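Local coordinates for Glyoxalase/bleomycin resistance protein/dioxygenase (PDB 2RK9) that belongs to the glyoxalase/bleomycin resistance protein/dioxygenase superfamily and may bind or transform a small molecule, though the structure alone does not show which, at the interface of chains A and B. Numbering follows the deposited sequence. Chains: chain A/B, Glyoxalase/bleomycin resistance protein/dioxygenase.

Contact 1: the interface of chains A and B. Residues chain A 22, 26-27, 29, 45; chain B 87, 91, 122, 132.
A:Leu27 sets its two methyl groups against B:Phe132 and B:Val91, while B:Leu87 packs on its backbone; this apolar packing is centred on A:Leu27, which hides 46 Å², more than any other residue of the patch. Its CG lies anti to the carbonyl carbon (chi1 -57°), which sends the branch towards chain B. There CD2 touches two partners: CG2 of B:Val91 at 3.9 Å and the ring corner CE2 of B:Phe132, also at 3.9 Å. The other methyl, CD1, sits beside CZ of the same ring at 4.2 Å. Both come to the rim from the side of the ring that B:Leu87 CD2 covers within its own chain. A:Val26 adds a looser contact, CG1 to B:Val91 CG2 at 4.1 Å, the two side chains crossing nearly at a right angle.

The aromatic contacts are edge-on or loose. CG2 of B:Val122 lies in the ring plane of A:Phe22, 4.0 Å from CZ, while A:Val26 CB covers a face of that ring. A:Leu45 CB lies over the ring centre of A:Phe29. The approach of that ring to chain B is loose, A:Phe29 CE2 staying 4.4 Å from B:Phe132 CZ.

One backbone group joins in: the carbonyl O of A:Leu27 rests against B:Leu87 CD1 at 3.5 Å, a van der Waals contact.

In the fold, the end of helix 16-26 and the turn after it, with strand 40-45 alongside, settle between helix 84-94 and strands 115-123 and 129-135 of the partner.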
loop_
_atom_site.group_PDB
_atom_site.type_symbol
_atom_site.label_atom_id
_atom_site.label_comp_id
_atom_site.label_asym_id
_atom_site.label_seq_id
_atom_site.Cartn_x
_atom_site.Cartn_y
_atom_site.Cartn_z
ATOM N N PHE A 22 16.332 -6.724 4.777
ATOM C CA PHE A 22 15.652 -7.440 3.713
ATOM C C PHE A 22 15.416 -6.476 2.560
ATOM O O PHE A 22 15.771 -6.758 1.428
ATOM C CB PHE A 22 14.305 -7.976 4.190
ATOM C CG PHE A 22 13.659 -8.914 3.218
ATOM C CD1 PHE A 22 14.071 -10.240 3.139
ATOM C CD2 PHE A 22 12.661 -8.468 2.359
ATOM C CE1 PHE A 22 13.501 -11.113 2.215
ATOM C CE2 PHE A 22 12.080 -9.333 1.427
ATOM C CZ PHE A 22 12.504 -10.656 1.357
ATOM N N VAL A 26 18.303 -7.519 0.213
ATOM C CA VAL A 26 17.620 -8.442 -0.680
ATOM C C VAL A 26 16.893 -7.746 -1.832
ATOM O O VAL A 26 17.098 -8.088 -2.999
ATOM C CB VAL A 26 16.603 -9.328 0.097
ATOM C CG1 VAL A 26 15.879 -10.268 -0.868
ATOM C CG2 VAL A 26 17.327 -10.143 1.173
ATOM N N LEU A 27 16.051 -6.767 -1.517
ATOM C CA LEU A 27 15.294 -6.088 -2.563
ATOM C C LEU A 27 16.010 -4.923 -3.230
ATOM O O LEU A 27 15.551 -4.417 -4.258
ATOM C CB LEU A 27 13.945 -5.627 -2.012
ATOM C CG LEU A 27 13.091 -6.752 -1.420
ATOM C CD1 LEU A 27 11.842 -6.173 -0.761
ATOM C CD2 LEU A 27 12.719 -7.737 -2.509
ATOM N N PHE A 29 16.471 -1.791 -2.043
ATOM C CA PHE A 29 15.907 -0.472 -1.764
ATOM C C PHE A 29 16.990 0.427 -1.177
ATOM O O PHE A 29 17.976 -0.052 -0.621
ATOM C CB PHE A 29 14.769 -0.558 -0.735
ATOM C CG PHE A 29 13.436 -0.972 -1.305
ATOM C CD1 PHE A 29 12.310 -0.186 -1.084
ATOM C CD2 PHE A 29 13.294 -2.165 -2.011
ATOM C CE1 PHE A 29 11.059 -0.585 -1.556
ATOM C CE2 PHE A 29 12.049 -2.571 -2.485
ATOM C CZ PHE A 29 10.929 -1.783 -2.256
ATOM N N LEU A 45 12.539 2.724 -3.970
ATOM C CA LEU A 45 13.079 1.856 -4.994
ATOM C C LEU A 45 12.751 2.581 -6.287
ATOM O O LEU A 45 11.623 2.524 -6.777
ATOM C CB LEU A 45 12.426 0.472 -4.981
ATOM C CG LEU A 45 13.147 -0.491 -5.936
ATOM C CD1 LEU A 45 14.575 -0.684 -5.465
ATOM C CD2 LEU A 45 12.427 -1.822 -6.004
ATOM N N LEU B 87 16.309 -7.872 -10.285
ATOM C CA LEU B 87 15.711 -7.907 -8.956
ATOM C C LEU B 87 15.384 -9.355 -8.588
ATOM O O LEU B 87 15.778 -9.839 -7.527
ATOM C CB LEU B 87 14.431 -7.069 -8.925
ATOM C CG LEU B 87 13.547 -7.157 -7.675
ATOM C CD1 LEU B 87 14.340 -6.815 -6.426
ATOM C CD2 LEU B 87 12.372 -6.192 -7.842
ATOM N N VAL B 91 16.799 -11.919 -5.458
ATOM C CA VAL B 91 15.887 -12.485 -4.466
ATOM C C VAL B 91 16.006 -14.005 -4.463
ATOM O O VAL B 91 16.050 -14.640 -3.407
ATOM C CB VAL B 91 14.424 -12.098 -4.773
ATOM C CG1 VAL B 91 13.475 -12.811 -3.809
ATOM C CG2 VAL B 91 14.257 -10.600 -4.656
ATOM N N VAL B 122 6.819 -11.712 -3.481
ATOM C CA VAL B 122 7.704 -12.054 -2.383
ATOM C C VAL B 122 7.067 -11.658 -1.069
ATOM O O VAL B 122 6.289 -10.714 -1.005
ATOM C CB VAL B 122 9.075 -11.339 -2.510
ATOM C CG1 VAL B 122 8.912 -9.844 -2.342
ATOM C CG2 VAL B 122 10.045 -11.886 -1.482
ATOM N N PHE B 132 5.893 -7.532 -7.453
ATOM C CA PHE B 132 6.685 -6.636 -8.287
ATOM C C PHE B 132 6.299 -6.851 -9.741
ATOM O O PHE B 132 6.175 -7.990 -10.193
ATOM C CB PHE B 132 8.175 -6.896 -8.055
ATOM C CG PHE B 132 8.649 -6.461 -6.698
ATOM C CD1 PHE B 132 8.706 -5.111 -6.375
ATOM C CD2 PHE B 132 8.988 -7.399 -5.724
ATOM C CE1 PHE B 132 9.091 -4.697 -5.104
ATOM C CE2 PHE B 132 9.374 -6.992 -4.449
ATOM C CZ PHE B 132 9.422 -5.640 -4.140
#

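Contact 2: the interface of chains A and B. Residues chain A 94-95, 98, 122-125; chain B 22, 26.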
loop_
_atom_site.group_PDB
_atom_site.type_symbol
_atom_site.label_atom_id
_atom_site.label_comp_id
_atom_site.label_asym_id
_atom_site.label_seq_id
_atom_site.Cartn_x
_atom_site.Cartn_y
_atom_site.Cartn_z
ATOM N N SER A 94 -21.114 11.483 5.894
ATOM C CA SER A 94 -21.615 10.175 5.458
ATOM C C SER A 94 -21.331 8.984 6.387
ATOM O O SER A 94 -22.108 8.031 6.434
ATOM C CB SER A 94 -21.057 9.873 4.066
ATOM O OG SER A 94 -19.643 9.958 4.078
ATOM N N ALA A 95 -20.220 9.028 7.110
ATOM C CA ALA A 95 -19.857 7.929 8.006
ATOM C C ALA A 95 -18.879 8.409 9.069
ATOM O O ALA A 95 -17.724 7.991 9.107
ATOM C CB ALA A 95 -19.239 6.779 7.202
ATOM N N SER A 98 -16.584 6.149 10.973
ATOM C CA SER A 98 -15.475 5.528 10.266
ATOM C C SER A 98 -14.187 6.316 10.475
ATOM O O SER A 98 -13.102 5.884 10.068
ATOM C CB SER A 98 -15.807 5.423 8.779
ATOM O OG SER A 98 -16.880 4.509 8.590
ATOM N N VAL A 122 -9.029 7.087 8.622
ATOM C CA VAL A 122 -10.308 6.419 8.431
ATOM C C VAL A 122 -10.094 4.909 8.415
ATOM O O VAL A 122 -9.071 4.421 7.934
ATOM C CB VAL A 122 -10.945 6.826 7.080
ATOM C CG1 VAL A 122 -12.107 5.914 6.751
ATOM C CG2 VAL A 122 -11.410 8.271 7.135
ATOM N N GLN A 123 -11.047 4.172 8.966
ATOM C CA GLN A 123 -10.962 2.719 8.942
ATOM C C GLN A 123 -12.091 2.258 8.037
ATOM O O GLN A 123 -13.248 2.628 8.252
ATOM C CB GLN A 123 -11.144 2.122 10.336
ATOM C CG GLN A 123 -11.086 0.604 10.333
ATOM C CD GLN A 123 -10.997 0.023 11.725
ATOM O OE1 GLN A 123 -11.918 0.164 12.531
ATOM N NE2 GLN A 123 -9.879 -0.633 12.019
ATOM N N THR A 124 -11.764 1.475 7.016
ATOM C CA THR A 124 -12.790 0.987 6.107
ATOM C C THR A 124 -13.533 -0.185 6.737
ATOM O O THR A 124 -13.126 -0.713 7.769
ATOM C CB THR A 124 -12.195 0.540 4.750
ATOM O OG1 THR A 124 -11.560 -0.740 4.889
ATOM C CG2 THR A 124 -11.176 1.563 4.263
ATOM N N PRO A 125 -14.652 -0.599 6.128
ATOM C CA PRO A 125 -15.447 -1.716 6.645
ATOM C C PRO A 125 -14.663 -3.021 6.774
ATOM O O PRO A 125 -15.011 -3.891 7.577
ATOM C CB PRO A 125 -16.583 -1.820 5.627
ATOM C CG PRO A 125 -16.782 -0.395 5.219
ATOM C CD PRO A 125 -15.359 0.077 5.025
ATOM N N PHE B 22 -18.281 2.149 -0.113
ATOM C CA PHE B 22 -17.604 2.943 0.901
ATOM C C PHE B 22 -16.604 3.879 0.241
ATOM O O PHE B 22 -16.582 5.075 0.511
ATOM C CB PHE B 22 -16.855 2.048 1.884
ATOM C CG PHE B 22 -16.219 2.807 3.002
ATOM C CD1 PHE B 22 -16.977 3.214 4.095
ATOM C CD2 PHE B 22 -14.868 3.136 2.957
ATOM C CE1 PHE B 22 -16.398 3.940 5.127
ATOM C CE2 PHE B 22 -14.284 3.863 3.986
ATOM C CZ PHE B 22 -15.049 4.264 5.072
ATOM N N VAL B 26 -18.487 7.301 0.468
ATOM C CA VAL B 26 -17.869 7.965 1.610
ATOM C C VAL B 26 -16.573 8.712 1.296
ATOM O O VAL B 26 -16.383 9.846 1.745
ATOM C CB VAL B 26 -17.578 6.953 2.747
ATOM C CG1 VAL B 26 -16.938 7.668 3.931
ATOM C CG2 VAL B 26 -18.876 6.261 3.182
#
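B:Phe22 is the plug of this patch, burying 89 Å² against chain A. With CG anti to the backbone N (chi1 -176°), the ring is carried off helix 16-26 towards A:Pro125 and A:Val122. A:Pro125 covers one face, its CD 3.6 Å from the ring centroid in a CH-pi contact displaced towards CG. B:Val26, one helical turn on, lays its CB over the opposite face, so the ring is sandwiched between a proline of one chain and a valine of its own. The far rim is held too: A:Val122 CG1 and A:Ser98 CB lie in the ring plane, the valine methyl 3.8 Å from CZ. A:Thr124 adds to the proline side, beyond the rim, its CG2 3.9 Å from CE2.

B:Val26 has its own neighbours at the end of the A-chain helix. The hydroxyl OG of A:Ser94 sits 3.5 Å from CG1, and A:Ala95 CB is 4.1 Å from both valine methyls; these are packing contacts.

Chain B contributes successive turns of helix 16-26. Chain A supplies the end of helix 84-95, the short 3-10 turn 96-98, the end of strand 116-123 and the loop that follows it, which together form the slot at the edge of the dimer.

Contact 3: the interface of chains A and B. Residues chain A 11, 23, 29, 50; chain B 79, 124, 130, 132.
A:Phe29 directs its CE1–CZ edge at the face of B:Trp79, with the two rings inclined by about 50°, neither stacked nor perpendicular. CZ stands 3.5 Å above the indole plane, off towards the rim of the six-membered ring, and CE1 comes to 3.4 Å from CZ2. The two side chains arrive from opposite directions; the indole gets there with its CG anti to the backbone N (chi1 -169°), reaching from strand 75-80 towards chain A.

A:Phe23 and B:Phe130 make the second aromatic pair, this time nearly perpendicular, at about 77°. The CZ corner of A:Phe23 comes in above the plane but beyond the rim of B:Phe130, 3.7 Å from its CZ, and that CZ in turn lies in the plane of the A:Phe23 ring. Within chain A the two phenylalanines brace each other, A:Phe23 CD1 sitting over the centre of the A:Phe29 ring. Chain B does likewise, with B:Trp79 CZ3 at the in-plane edge of B:Phe130 and CD1 at that of B:Phe132.

Aliphatic groups close the rims. A:Val50 crosses the indole at about a right angle, CB 3.8 Å from CH2. A:Leu11 meets B:Phe130 from the opposite direction, its CD1 in the ring plane and 4.0 Å from CZ. On the far flank of A:Phe23, the methyl CG2 of B:Thr124 lies 4.1 Å from CE2.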
loop_
_atom_site.group_PDB
_atom_site.type_symbol
_atom_site.label_atom_id
_atom_site.label_comp_id
_atom_site.label_asym_id
_atom_site.label_seq_id
_atom_site.Cartn_x
_atom_site.Cartn_y
_atom_site.Cartn_z
ATOM N N LEU A 11 4.693 0.438 6.975
ATOM C CA LEU A 11 4.627 -0.921 7.495
ATOM C C LEU A 11 5.269 -1.075 8.855
ATOM O O LEU A 11 6.418 -0.678 9.069
ATOM C CB LEU A 11 5.309 -1.879 6.524
ATOM C CG LEU A 11 4.858 -1.749 5.068
ATOM C CD1 LEU A 11 5.669 -2.693 4.203
ATOM C CD2 LEU A 11 3.373 -2.048 4.947
ATOM N N PHE A 23 14.813 -5.335 2.872
ATOM C CA PHE A 23 14.519 -4.321 1.873
ATOM C C PHE A 23 15.761 -3.772 1.175
ATOM O O PHE A 23 15.758 -3.588 -0.040
ATOM C CB PHE A 23 13.729 -3.178 2.519
ATOM C CG PHE A 23 12.241 -3.393 2.520
ATOM C CD1 PHE A 23 11.462 -2.920 1.467
ATOM C CD2 PHE A 23 11.614 -4.066 3.567
ATOM C CE1 PHE A 23 10.078 -3.116 1.455
ATOM C CE2 PHE A 23 10.233 -4.267 3.562
ATOM C CZ PHE A 23 9.466 -3.790 2.507
ATOM N N PHE A 29 16.471 -1.791 -2.043
ATOM C CA PHE A 29 15.907 -0.472 -1.764
ATOM C C PHE A 29 16.990 0.427 -1.177
ATOM O O PHE A 29 17.976 -0.052 -0.621
ATOM C CB PHE A 29 14.769 -0.558 -0.735
ATOM C CG PHE A 29 13.436 -0.972 -1.305
ATOM C CD1 PHE A 29 12.310 -0.186 -1.084
ATOM C CD2 PHE A 29 13.294 -2.165 -2.011
ATOM C CE1 PHE A 29 11.059 -0.585 -1.556
ATOM C CE2 PHE A 29 12.049 -2.571 -2.485
ATOM C CZ PHE A 29 10.929 -1.783 -2.256
ATOM N N VAL A 50 8.306 3.623 0.486
ATOM C CA VAL A 50 7.678 2.800 1.513
ATOM C C VAL A 50 8.303 3.189 2.856
ATOM O O VAL A 50 9.469 3.593 2.914
ATOM C CB VAL A 50 7.896 1.290 1.249
ATOM C CG1 VAL A 50 9.381 0.942 1.328
ATOM C CG2 VAL A 50 7.083 0.472 2.252
ATOM N N TRP B 79 3.667 -3.433 -7.021
ATOM C CA TRP B 79 4.782 -2.503 -7.077
ATOM C C TRP B 79 5.532 -2.460 -8.403
ATOM O O TRP B 79 6.182 -3.438 -8.781
ATOM C CB TRP B 79 5.735 -2.888 -5.947
ATOM C CG TRP B 79 6.816 -1.914 -5.665
ATOM C CD1 TRP B 79 7.877 -1.617 -6.462
ATOM C CD2 TRP B 79 6.962 -1.121 -4.481
ATOM N NE1 TRP B 79 8.684 -0.685 -5.848
ATOM C CE2 TRP B 79 8.143 -0.363 -4.631
ATOM C CE3 TRP B 79 6.206 -0.975 -3.308
ATOM C CZ2 TRP B 79 8.591 0.528 -3.655
ATOM C CZ3 TRP B 79 6.655 -0.084 -2.335
ATOM C CH2 TRP B 79 7.835 0.655 -2.519
ATOM N N THR B 124 7.875 -10.474 2.766
ATOM C CA THR B 124 8.925 -9.913 3.601
ATOM C C THR B 124 8.909 -10.672 4.928
ATOM O O THR B 124 7.961 -11.402 5.221
ATOM C CB THR B 124 8.687 -8.421 3.858
ATOM O OG1 THR B 124 7.600 -8.257 4.778
ATOM C CG2 THR B 124 8.349 -7.714 2.547
ATOM N N PHE B 130 4.422 -8.543 -1.594
ATOM C CA PHE B 130 4.714 -7.575 -2.644
ATOM C C PHE B 130 4.680 -8.278 -3.992
ATOM O O PHE B 130 5.294 -9.333 -4.168
ATOM C CB PHE B 130 6.112 -6.973 -2.451
ATOM C CG PHE B 130 6.179 -5.873 -1.423
ATOM C CD1 PHE B 130 6.413 -4.559 -1.814
ATOM C CD2 PHE B 130 6.036 -6.153 -0.071
ATOM C CE1 PHE B 130 6.502 -3.535 -0.869
ATOM C CE2 PHE B 130 6.120 -5.145 0.876
ATOM C CZ PHE B 130 6.356 -3.830 0.480
ATOM N N PHE B 132 5.893 -7.532 -7.453
ATOM C CA PHE B 132 6.685 -6.636 -8.287
ATOM C C PHE B 132 6.299 -6.851 -9.741
ATOM O O PHE B 132 6.175 -7.990 -10.193
ATOM C CB PHE B 132 8.175 -6.896 -8.055
ATOM C CG PHE B 132 8.649 -6.461 -6.698
ATOM C CD1 PHE B 132 8.706 -5.111 -6.375
ATOM C CD2 PHE B 132 8.988 -7.399 -5.724
ATOM C CE1 PHE B 132 9.091 -4.697 -5.104
ATOM C CE2 PHE B 132 9.374 -6.992 -4.449
ATOM C CZ PHE B 132 9.422 -5.640 -4.140
#

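Contacts 1 and 3 are neighbours, their C-alpha centres about 7 Å apart, and share A:Phe29 and B:Phe132, so they probably form one continuous apolar patch, built from helix 16-26 and strands of both chains. Contact 2 lies about 33 Å from contact 1 and 27 Å from contact 3, at the other end of the two-fold interface. There Phe22, Val26 and Val122 recur with the chains exchanged, as does Thr124 from contact 3. Helix 16-26 of each chain thus docks on its partner at opposite ends, a reciprocal arrangement consistent with a stable dimer, although the structure alone does not prove one in solution.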